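Extracellular solute-binding protein family 1 (Arthrobacter chlorophenolicus, PDB 4R2F) binds laminaribiose and probably delivers such glucose-based sugars to an ABC-type importer. Local coordinates at residues 157-162 against 367-372; 279-284 against 363-368. One frame throughout, in Å; residues are numbered along the deposited sequence.

Contact 1. Residues 157-162 against 367-372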
ATOM      1  N   PRO A 157      -8.451  -2.643  -2.965  1.00 30.71           N
ATOM      2  CA  PRO A 157      -9.787  -3.041  -3.335  1.00 25.68           C
ATOM      3  C   PRO A 157     -10.245  -4.265  -2.560  1.00 31.77           C
ATOM      4  O   PRO A 157      -9.435  -5.036  -2.054  1.00 29.22           O
ATOM      5  CB  PRO A 157      -9.674  -3.374  -4.837  1.00 28.36           C
ATOM      6  CG  PRO A 157      -8.242  -3.141  -5.215  1.00 36.03           C
ATOM      7  CD  PRO A 157      -7.455  -3.116  -3.935  1.00 26.04           C
ATOM      8  N   LEU A 158     -11.554  -4.426  -2.503  1.00 28.58           N
ATOM      9  CA  LEU A 158     -12.168  -5.648  -2.036  1.00 35.67           C
ATOM     10  C   LEU A 158     -12.355  -6.568  -3.247  1.00 27.32           C
ATOM     11  O   LEU A 158     -12.584  -6.092  -4.372  1.00 29.78           O
ATOM     12  CB  LEU A 158     -13.489  -5.339  -1.360  1.00 27.44           C
ATOM     13  CG  LEU A 158     -13.361  -4.536  -0.058  1.00 38.04           C
ATOM     14  CD1 LEU A 158     -14.689  -3.921   0.332  1.00 34.92           C
ATOM     15  CD2 LEU A 158     -12.847  -5.401   1.077  1.00 35.78           C
ATOM     16  N   TRP A 159     -12.169  -7.858  -3.017  1.00 31.78           N
ATOM     17  CA  TRP A 159     -12.252  -8.885  -4.052  1.00 26.98           C
ATOM     18  C   TRP A 159     -13.134  -9.991  -3.547  1.00 32.89           C
ATOM     19  O   TRP A 159     -13.260 -10.163  -2.329  1.00 31.80           O
ATOM     20  CB  TRP A 159     -10.861  -9.486  -4.356  1.00 30.15           C
ATOM     21  CG  TRP A 159      -9.935  -8.533  -5.005  1.00 28.52           C
ATOM     22  CD1 TRP A 159      -9.215  -7.572  -4.389  1.00 28.23           C
ATOM     23  CD2 TRP A 159      -9.642  -8.420  -6.410  1.00 26.66           C
ATOM     24  NE1 TRP A 159      -8.491  -6.862  -5.310  1.00 29.24           N
ATOM     25  CE2 TRP A 159      -8.733  -7.363  -6.558  1.00 31.05           C
ATOM     26  CE3 TRP A 159     -10.050  -9.122  -7.547  1.00 29.03           C
ATOM     27  CZ2 TRP A 159      -8.221  -6.975  -7.802  1.00 30.85           C
ATOM     28  CZ3 TRP A 159      -9.550  -8.737  -8.781  1.00 24.10           C
ATOM     29  CH2 TRP A 159      -8.636  -7.680  -8.899  1.00 26.22           C
ATOM     30  N   TYR A 160     -13.694 -10.767  -4.484  1.00 27.40           N
ATOM     31  CA  TYR A 160     -14.467 -11.942  -4.142  1.00 29.65           C
ATOM     32  C   TYR A 160     -14.293 -13.024  -5.170  1.00 24.68           C
ATOM     33  O   TYR A 160     -13.886 -12.774  -6.308  1.00 27.81           O
ATOM     34  CB  TYR A 160     -15.957 -11.615  -3.966  1.00 30.66           C
ATOM     35  CG  TYR A 160     -16.758 -11.334  -5.229  1.00 34.53           C
ATOM     36  CD1 TYR A 160     -16.612 -10.136  -5.927  1.00 31.53           C
ATOM     37  CD2 TYR A 160     -17.729 -12.223  -5.672  1.00 36.24           C
ATOM     38  CE1 TYR A 160     -17.363  -9.860  -7.068  1.00 34.18           C
ATOM     39  CE2 TYR A 160     -18.494 -11.956  -6.808  1.00 33.14           C
ATOM     40  CZ  TYR A 160     -18.320 -10.768  -7.505  1.00 32.90           C
ATOM     41  OH  TYR A 160     -19.075 -10.511  -8.631  1.00 36.95           O
ATOM     42  N   ARG A 161     -14.602 -14.241  -4.761  1.00 32.33           N
ATOM     43  CA  ARG A 161     -14.586 -15.360  -5.672  1.00 35.70           C
ATOM     44  C   ARG A 161     -16.040 -15.769  -5.911  1.00 29.55           C
ATOM     45  O   ARG A 161     -16.744 -16.208  -5.001  1.00 28.57           O
ATOM     46  CB  ARG A 161     -13.738 -16.488  -5.102  1.00 33.55           C
ATOM     47  CG  ARG A 161     -13.583 -17.679  -6.021  1.00 44.86           C
ATOM     48  CD  ARG A 161     -12.700 -18.748  -5.383  1.00 53.92           C
ATOM     49  NE  ARG A 161     -11.255 -18.634  -5.673  1.00 33.70           N
ATOM     50  CZ  ARG A 161     -10.656 -19.004  -6.815  1.00 33.32           C
ATOM     51  NH1 ARG A 161      -9.340 -18.903  -6.958  1.00 35.72           N
ATOM     52  NH2 ARG A 161     -11.358 -19.461  -7.832  1.00 38.03           N
ATOM     53  N   LYS A 162     -16.490 -15.601  -7.140  1.00 28.87           N
ATOM     54  CA  LYS A 162     -17.905 -15.868  -7.491  1.00 32.53           C
ATOM     55  C   LYS A 162     -18.382 -17.271  -7.116  1.00 35.70           C
ATOM     56  O   LYS A 162     -19.471 -17.432  -6.572  1.00 40.84           O
ATOM     57  CB  LYS A 162     -18.135 -15.681  -8.975  1.00 33.68           C
ATOM     58  CG  LYS A 162     -17.756 -14.315  -9.510  1.00 49.79           C
ATOM     59  CD  LYS A 162     -18.087 -14.186 -10.995  1.00 57.53           C
ATOM     60  CE  LYS A 162     -17.421 -15.270 -11.820  1.00 74.63           C
ATOM     61  NZ  LYS A 162     -17.101 -14.763 -13.169  1.00 55.60           N
ATOM     62  N   VAL A 367     -10.700  -1.151 -14.368  1.00 30.34           N
ATOM     63  CA  VAL A 367     -11.683  -0.081 -14.561  1.00 32.74           C
ATOM     64  C   VAL A 367     -12.577   0.104 -13.342  1.00 34.31           C
ATOM     65  O   VAL A 367     -12.871   1.241 -12.938  1.00 29.86           O
ATOM     66  CB  VAL A 367     -12.532  -0.302 -15.827  1.00 32.93           C
ATOM     67  CG1 VAL A 367     -13.716   0.654 -15.873  1.00 28.85           C
ATOM     68  CG2 VAL A 367     -11.649  -0.110 -17.058  1.00 35.02           C
ATOM     69  N   LYS A 368     -13.000  -0.999 -12.735  1.00 27.86           N
ATOM     70  CA  LYS A 368     -13.850  -0.888 -11.551  1.00 25.02           C
ATOM     71  C   LYS A 368     -13.120  -0.191 -10.379  1.00 25.49           C
ATOM     72  O   LYS A 368     -13.707   0.601  -9.628  1.00 29.33           O
ATOM     73  CB  LYS A 368     -14.330  -2.260 -11.153  1.00 26.95           C
ATOM     74  CG  LYS A 368     -15.320  -2.258 -10.003  1.00 27.33           C
ATOM     75  CD  LYS A 368     -15.969  -3.621  -9.894  1.00 33.30           C
ATOM     76  CE  LYS A 368     -17.006  -3.648  -8.810  1.00 31.32           C
ATOM     77  NZ  LYS A 368     -17.790  -4.904  -8.818  1.00 37.22           N
ATOM     78  N   ILE A 369     -11.826  -0.462 -10.237  1.00 26.82           N
ATOM     79  CA  ILE A 369     -11.000   0.173  -9.196  1.00 24.78           C
ATOM     80  C   ILE A 369     -10.893   1.675  -9.414  1.00 28.93           C
ATOM     81  O   ILE A 369     -11.080   2.471  -8.483  1.00 27.73           O
ATOM     82  CB  ILE A 369      -9.595  -0.482  -9.146  1.00 24.99           C
ATOM     83  CG1 ILE A 369      -9.710  -1.916  -8.634  1.00 37.32           C
ATOM     84  CG2 ILE A 369      -8.632   0.308  -8.281  1.00 35.75           C
ATOM     85  CD1 ILE A 369      -8.520  -2.764  -9.009  1.00 32.04           C
ATOM     86  N   VAL A 370     -10.596   2.057 -10.651  1.00 30.27           N
ATOM     87  CA  VAL A 370     -10.568   3.461 -11.049  1.00 29.40           C
ATOM     88  C   VAL A 370     -11.880   4.135 -10.775  1.00 29.18           C
ATOM     89  O   VAL A 370     -11.923   5.223 -10.204  1.00 32.61           O
ATOM     90  CB  VAL A 370     -10.163   3.602 -12.543  1.00 29.47           C
ATOM     91  CG1 VAL A 370     -10.198   5.051 -13.022  1.00 31.18           C
ATOM     92  CG2 VAL A 370      -8.739   3.091 -12.712  1.00 40.61           C
ATOM     93  N   ASN A 371     -12.967   3.484 -11.160  1.00 28.09           N
ATOM     94  CA  ASN A 371     -14.256   4.145 -11.116  1.00 27.94           C
ATOM     95  C   ASN A 371     -14.903   4.173  -9.740  1.00 26.90           C
ATOM     96  O   ASN A 371     -15.609   5.097  -9.446  1.00 31.96           O
ATOM     97  CB  ASN A 371     -15.229   3.520 -12.119  1.00 27.51           C
ATOM     98  CG  ASN A 371     -14.844   3.816 -13.566  1.00 36.21           C
ATOM     99  OD1 ASN A 371     -13.962   4.617 -13.833  1.00 36.39           O
ATOM    100  ND2 ASN A 371     -15.488   3.139 -14.495  1.00 38.16           N
ATOM    101  N   GLU A 372     -14.661   3.152  -8.924  1.00 35.39           N
ATOM    102  CA  GLU A 372     -15.342   3.005  -7.642  1.00 31.37           C
ATOM    103  C   GLU A 372     -14.448   3.224  -6.459  1.00 34.71           C
ATOM    104  O   GLU A 372     -14.926   3.649  -5.432  1.00 31.05           O
ATOM    105  CB  GLU A 372     -16.003   1.626  -7.543  1.00 30.08           C
ATOM    106  CG  GLU A 372     -17.055   1.396  -8.650  1.00 28.16           C
ATOM    107  CD  GLU A 372     -17.906   0.150  -8.464  1.00 38.18           C
ATOM    108  OE1 GLU A 372     -18.041  -0.360  -7.318  1.00 41.47           O
ATOM    109  OE2 GLU A 372     -18.478  -0.315  -9.483  1.00 38.71           O
TER
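In the periplasmic-binding-protein fold of this solute receptor, the end of the long strand 145-161 is packed against helix 364-373, and Pro-157 and Ile-369 form the meeting point. Their CA atoms, 6.8 Å apart, are the closest pair across the two segments. Pro-157 directs its ring at the helix, and the ring's outer corner does the touching: CG lies 3.8 Å from Ile-369 CD1 and almost as near to CG1, while CB comes near CG1 as well. The ring thus crosses the long branch of the isoleucine at a slant. Ile-369 offers this branch because CG1 stands anti to its carbonyl carbon and beside the backbone N (chi1 -68°), with chi2 at 160° extending it further.

Two residues along the strand, Trp-159 adds a second apolar wall. Its indole approaches CD1 obliquely and more loosely than the proline does, while NE1 makes a weak hydrogen bond to Thr-277 O. No hydrogen bond joins the two segments, but Leu-158 N is hydrogen-bonded to Tyr-373 OH at the helix end, and Lys-368 NZ bonds Val-293 O of the neighbouring strand 291-294. All three touching side chains are buried, and the side chain of Pro-157 lies about 10 Å from a bound glucose unit. The methyl at the end of Ile-369 serves both neighbours: the CD1 that meets the proline lies 4.4 Å from Trp-159 CZ2.

Contact 2. Residues 279-284 against 363-368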
ATOM      1  N   GLY A 279      -4.873  -6.186  -9.289  1.00 31.85           N
ATOM      2  CA  GLY A 279      -4.253  -7.313 -10.014  1.00 29.65           C
ATOM      3  C   GLY A 279      -4.158  -8.613  -9.256  1.00 24.74           C
ATOM      4  O   GLY A 279      -3.274  -9.405  -9.510  1.00 29.40           O
ATOM      5  N   VAL A 280      -5.094  -8.866  -8.352  1.00 25.76           N
ATOM      6  CA  VAL A 280      -5.033 -10.082  -7.563  1.00 28.00           C
ATOM      7  C   VAL A 280      -4.957 -11.388  -8.388  1.00 29.65           C
ATOM      8  O   VAL A 280      -4.152 -12.241  -8.061  1.00 32.90           O
ATOM      9  CB  VAL A 280      -6.215 -10.164  -6.566  1.00 29.50           C
ATOM     10  CG1 VAL A 280      -6.372 -11.566  -5.981  1.00 31.28           C
ATOM     11  CG2 VAL A 280      -6.057  -9.143  -5.445  1.00 37.92           C
ATOM     12  N   PRO A 281      -5.790 -11.564  -9.441  1.00 34.10           N
ATOM     13  CA  PRO A 281      -5.694 -12.840 -10.187  1.00 35.10           C
ATOM     14  C   PRO A 281      -4.281 -13.140 -10.704  1.00 32.99           C
ATOM     15  O   PRO A 281      -3.778 -14.262 -10.563  1.00 36.59           O
ATOM     16  CB  PRO A 281      -6.671 -12.637 -11.353  1.00 36.55           C
ATOM     17  CG  PRO A 281      -7.690 -11.708 -10.823  1.00 28.89           C
ATOM     18  CD  PRO A 281      -6.934 -10.759  -9.903  1.00 29.59           C
ATOM     19  N   GLU A 282      -3.635 -12.109 -11.227  1.00 41.15           N
ATOM     20  CA  GLU A 282      -2.309 -12.220 -11.810  1.00 45.55           C
ATOM     21  C   GLU A 282      -1.290 -12.450 -10.688  1.00 44.31           C
ATOM     22  O   GLU A 282      -0.382 -13.252 -10.821  1.00 37.19           O
ATOM     23  CB  GLU A 282      -1.959 -10.936 -12.596  1.00 47.89           C
ATOM     24  CG  GLU A 282      -2.849 -10.567 -13.808  1.00 71.08           C
ATOM     25  CD  GLU A 282      -4.365 -10.363 -13.541  1.00189.36           C
ATOM     26  OE1 GLU A 282      -4.850  -9.544 -12.689  1.00 27.20           O
ATOM     27  OE2 GLU A 282      -5.118 -11.035 -14.268  1.00 65.94           O
ATOM     28  N   ARG A 283      -1.453 -11.723  -9.590  1.00 34.59           N
ATOM     29  CA  ARG A 283      -0.574 -11.865  -8.425  0.50 47.53           C
ATOM     30  C   ARG A 283      -0.585 -13.280  -7.866  1.00 43.01           C
ATOM     31  O   ARG A 283       0.455 -13.808  -7.540  1.00 39.57           O
ATOM     32  CB  ARG A 283      -0.954 -10.889  -7.314  0.50 36.58           C
ATOM     33  CG  ARG A 283      -0.082 -11.002  -6.064  0.50 40.88           C
ATOM     34  CD  ARG A 283       1.398 -10.952  -6.411  0.50 56.30           C
ATOM     35  NE  ARG A 283       2.255 -11.012  -5.234  0.50 49.22           N
ATOM     36  CZ  ARG A 283       3.009 -12.052  -4.927  0.50 34.11           C
ATOM     37  NH1 ARG A 283       3.019 -13.128  -5.712  0.50 29.37           N
ATOM     38  NH2 ARG A 283       3.761 -12.009  -3.846  0.50 39.58           N
ATOM     39  N   VAL A 284      -1.757 -13.902  -7.778  1.00 37.60           N
ATOM     40  CA  VAL A 284      -1.860 -15.211  -7.163  1.00 34.85           C
ATOM     41  C   VAL A 284      -1.859 -16.390  -8.145  1.00 42.55           C
ATOM     42  O   VAL A 284      -1.900 -17.534  -7.707  1.00 41.25           O
ATOM     43  CB  VAL A 284      -3.069 -15.293  -6.193  1.00 34.66           C
ATOM     44  CG1 VAL A 284      -3.087 -14.078  -5.265  1.00 35.86           C
ATOM     45  CG2 VAL A 284      -4.394 -15.426  -6.928  1.00 34.87           C
ATOM     46  N   ASP A 363      -8.963  -4.672 -18.951  1.00 37.97           N
ATOM     47  CA  ASP A 363      -9.233  -5.467 -17.748  1.00 30.37           C
ATOM     48  C   ASP A 363     -10.297  -4.765 -16.904  1.00 34.94           C
ATOM     49  O   ASP A 363     -10.028  -3.719 -16.297  1.00 31.49           O
ATOM     50  CB  ASP A 363      -7.935  -5.658 -16.958  1.00 32.80           C
ATOM     51  CG  ASP A 363      -8.106  -6.513 -15.715  1.00 44.11           C
ATOM     52  OD1 ASP A 363      -9.268  -6.781 -15.307  1.00 31.82           O
ATOM     53  OD2 ASP A 363      -7.056  -6.923 -15.142  1.00 39.31           O
ATOM     54  N   PRO A 364     -11.501  -5.343 -16.848  1.00 32.49           N
ATOM     55  CA  PRO A 364     -12.585  -4.666 -16.160  1.00 35.47           C
ATOM     56  C   PRO A 364     -12.350  -4.487 -14.658  1.00 29.45           C
ATOM     57  O   PRO A 364     -12.923  -3.582 -14.063  1.00 31.81           O
ATOM     58  CB  PRO A 364     -13.783  -5.580 -16.406  1.00 31.80           C
ATOM     59  CG  PRO A 364     -13.203  -6.930 -16.646  1.00 32.96           C
ATOM     60  CD  PRO A 364     -11.911  -6.672 -17.346  1.00 30.72           C
ATOM     61  N   ASN A 365     -11.547  -5.352 -14.048  1.00 29.15           N
ATOM     62  CA  ASN A 365     -11.172  -5.139 -12.654  1.00 32.47           C
ATOM     63  C   ASN A 365     -10.460  -3.821 -12.457  1.00 33.42           C
ATOM     64  O   ASN A 365     -10.723  -3.135 -11.486  1.00 29.81           O
ATOM     65  CB  ASN A 365     -10.307  -6.272 -12.143  1.00 25.78           C
ATOM     66  CG  ASN A 365     -11.083  -7.551 -11.998  1.00 31.61           C
ATOM     67  OD1 ASN A 365     -12.248  -7.540 -11.569  1.00 32.25           O
ATOM     68  ND2 ASN A 365     -10.447  -8.663 -12.323  1.00 33.83           N
ATOM     69  N   ASN A 366      -9.559  -3.473 -13.370  1.00 31.87           N
ATOM     70  CA  ASN A 366      -8.831  -2.225 -13.270  1.00 31.57           C
ATOM     71  C   ASN A 366      -9.789  -1.060 -13.406  1.00 33.10           C
ATOM     72  O   ASN A 366      -9.688  -0.074 -12.673  1.00 29.25           O
ATOM     73  CB  ASN A 366      -7.759  -2.088 -14.353  1.00 28.69           C
ATOM     74  CG  ASN A 366      -6.590  -3.056 -14.190  1.00 31.46           C
ATOM     75  OD1 ASN A 366      -6.301  -3.605 -13.119  1.00 34.20           O
ATOM     76  ND2 ASN A 366      -5.868  -3.210 -15.266  1.00 30.13           N
ATOM     77  N   VAL A 367     -10.700  -1.151 -14.368  1.00 30.34           N
ATOM     78  CA  VAL A 367     -11.683  -0.081 -14.561  1.00 32.74           C
ATOM     79  C   VAL A 367     -12.577   0.104 -13.342  1.00 34.31           C
ATOM     80  O   VAL A 367     -12.871   1.241 -12.938  1.00 29.86           O
ATOM     81  CB  VAL A 367     -12.532  -0.302 -15.827  1.00 32.93           C
ATOM     82  CG1 VAL A 367     -13.716   0.654 -15.873  1.00 28.85           C
ATOM     83  CG2 VAL A 367     -11.649  -0.110 -17.058  1.00 35.02           C
ATOM     84  N   LYS A 368     -13.000  -0.999 -12.735  1.00 27.86           N
ATOM     85  CA  LYS A 368     -13.850  -0.888 -11.551  1.00 25.02           C
ATOM     86  C   LYS A 368     -13.120  -0.191 -10.379  1.00 25.49           C
ATOM     87  O   LYS A 368     -13.707   0.601  -9.628  1.00 29.33           O
ATOM     88  CB  LYS A 368     -14.330  -2.260 -11.153  1.00 26.95           C
ATOM     89  CG  LYS A 368     -15.320  -2.258 -10.003  1.00 27.33           C
ATOM     90  CD  LYS A 368     -15.969  -3.621  -9.894  1.00 33.30           C
ATOM     91  CE  LYS A 368     -17.006  -3.648  -8.810  1.00 31.32           C
ATOM     92  NZ  LYS A 368     -17.790  -4.904  -8.818  1.00 37.22           N
TER
HETATM   93  O   HOH W   1      -7.062  -5.579 -11.236  1.00 32.06           O
HETATM   94  O   HOH W   2      -7.276  -8.108 -12.714  1.00 36.28           O
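Two helix starts face each other here, Gly-279 at the N-cap of helix 280-284 and Asp-363 at the N-cap of helix 364-373, with no direct hydrogen bond between them. Water fills that role. One molecule accepts from Gly-279 N at 3.0 Å and donates to Asn-366 OD1 at 2.8 Å, joining backbone to amide. A second is gripped by three side chains: it donates to Glu-282 OE1 at 2.8 Å and to Asp-363 OD2 at 2.7 Å, and accepts from Asn-365 ND2 at 3.2 Å. Glu-282 OE1 and Asp-363 OD2 stand only 4.2 Å apart, and the shared water probably eases the repulsion between like charges, although Glu-282 is poorly ordered. With CG anti to the backbone N (chi1 -178°), Asp-363 carries its carboxylate toward helix 280-284 and this water. Its other oxygen caps its own helix, OD1 taking the N-H of Asn-365 from above the carboxylate plane (39° out of it) along a bent path of 136°. Pro-281 CG packs loosely beside the ND2 of Asn-365. Asn-365 OD1 accepts from Val-293 N and Asn-366 ND2 donates to Phe-360 O, tying helix 364-373 to strand 291-294 and helix 358-361; Val-280 packs on Ile-291 of that strand.

Helix 364-373 shows how one element can be held by different chemistry along its length. Contact 1 is wholly buried and apolar, made farther along the helix against the end of a long strand; contact 2, at the helix start, is partly buried and depends on water, charge and amide groups. Their centres are 8 Å apart, and the indole of Trp-159 joins them: its NE1 lies 3.3 Å from Val-280 CG2, and its CZ3 packs against both Pro-281 CD and Asn-365 ND2. The same ring therefore borders the dry packing of contact 1 and the water-bridged side of contact 2, with helices 280-284 and 364-373 both packing on a ring that strand 145-161 carries.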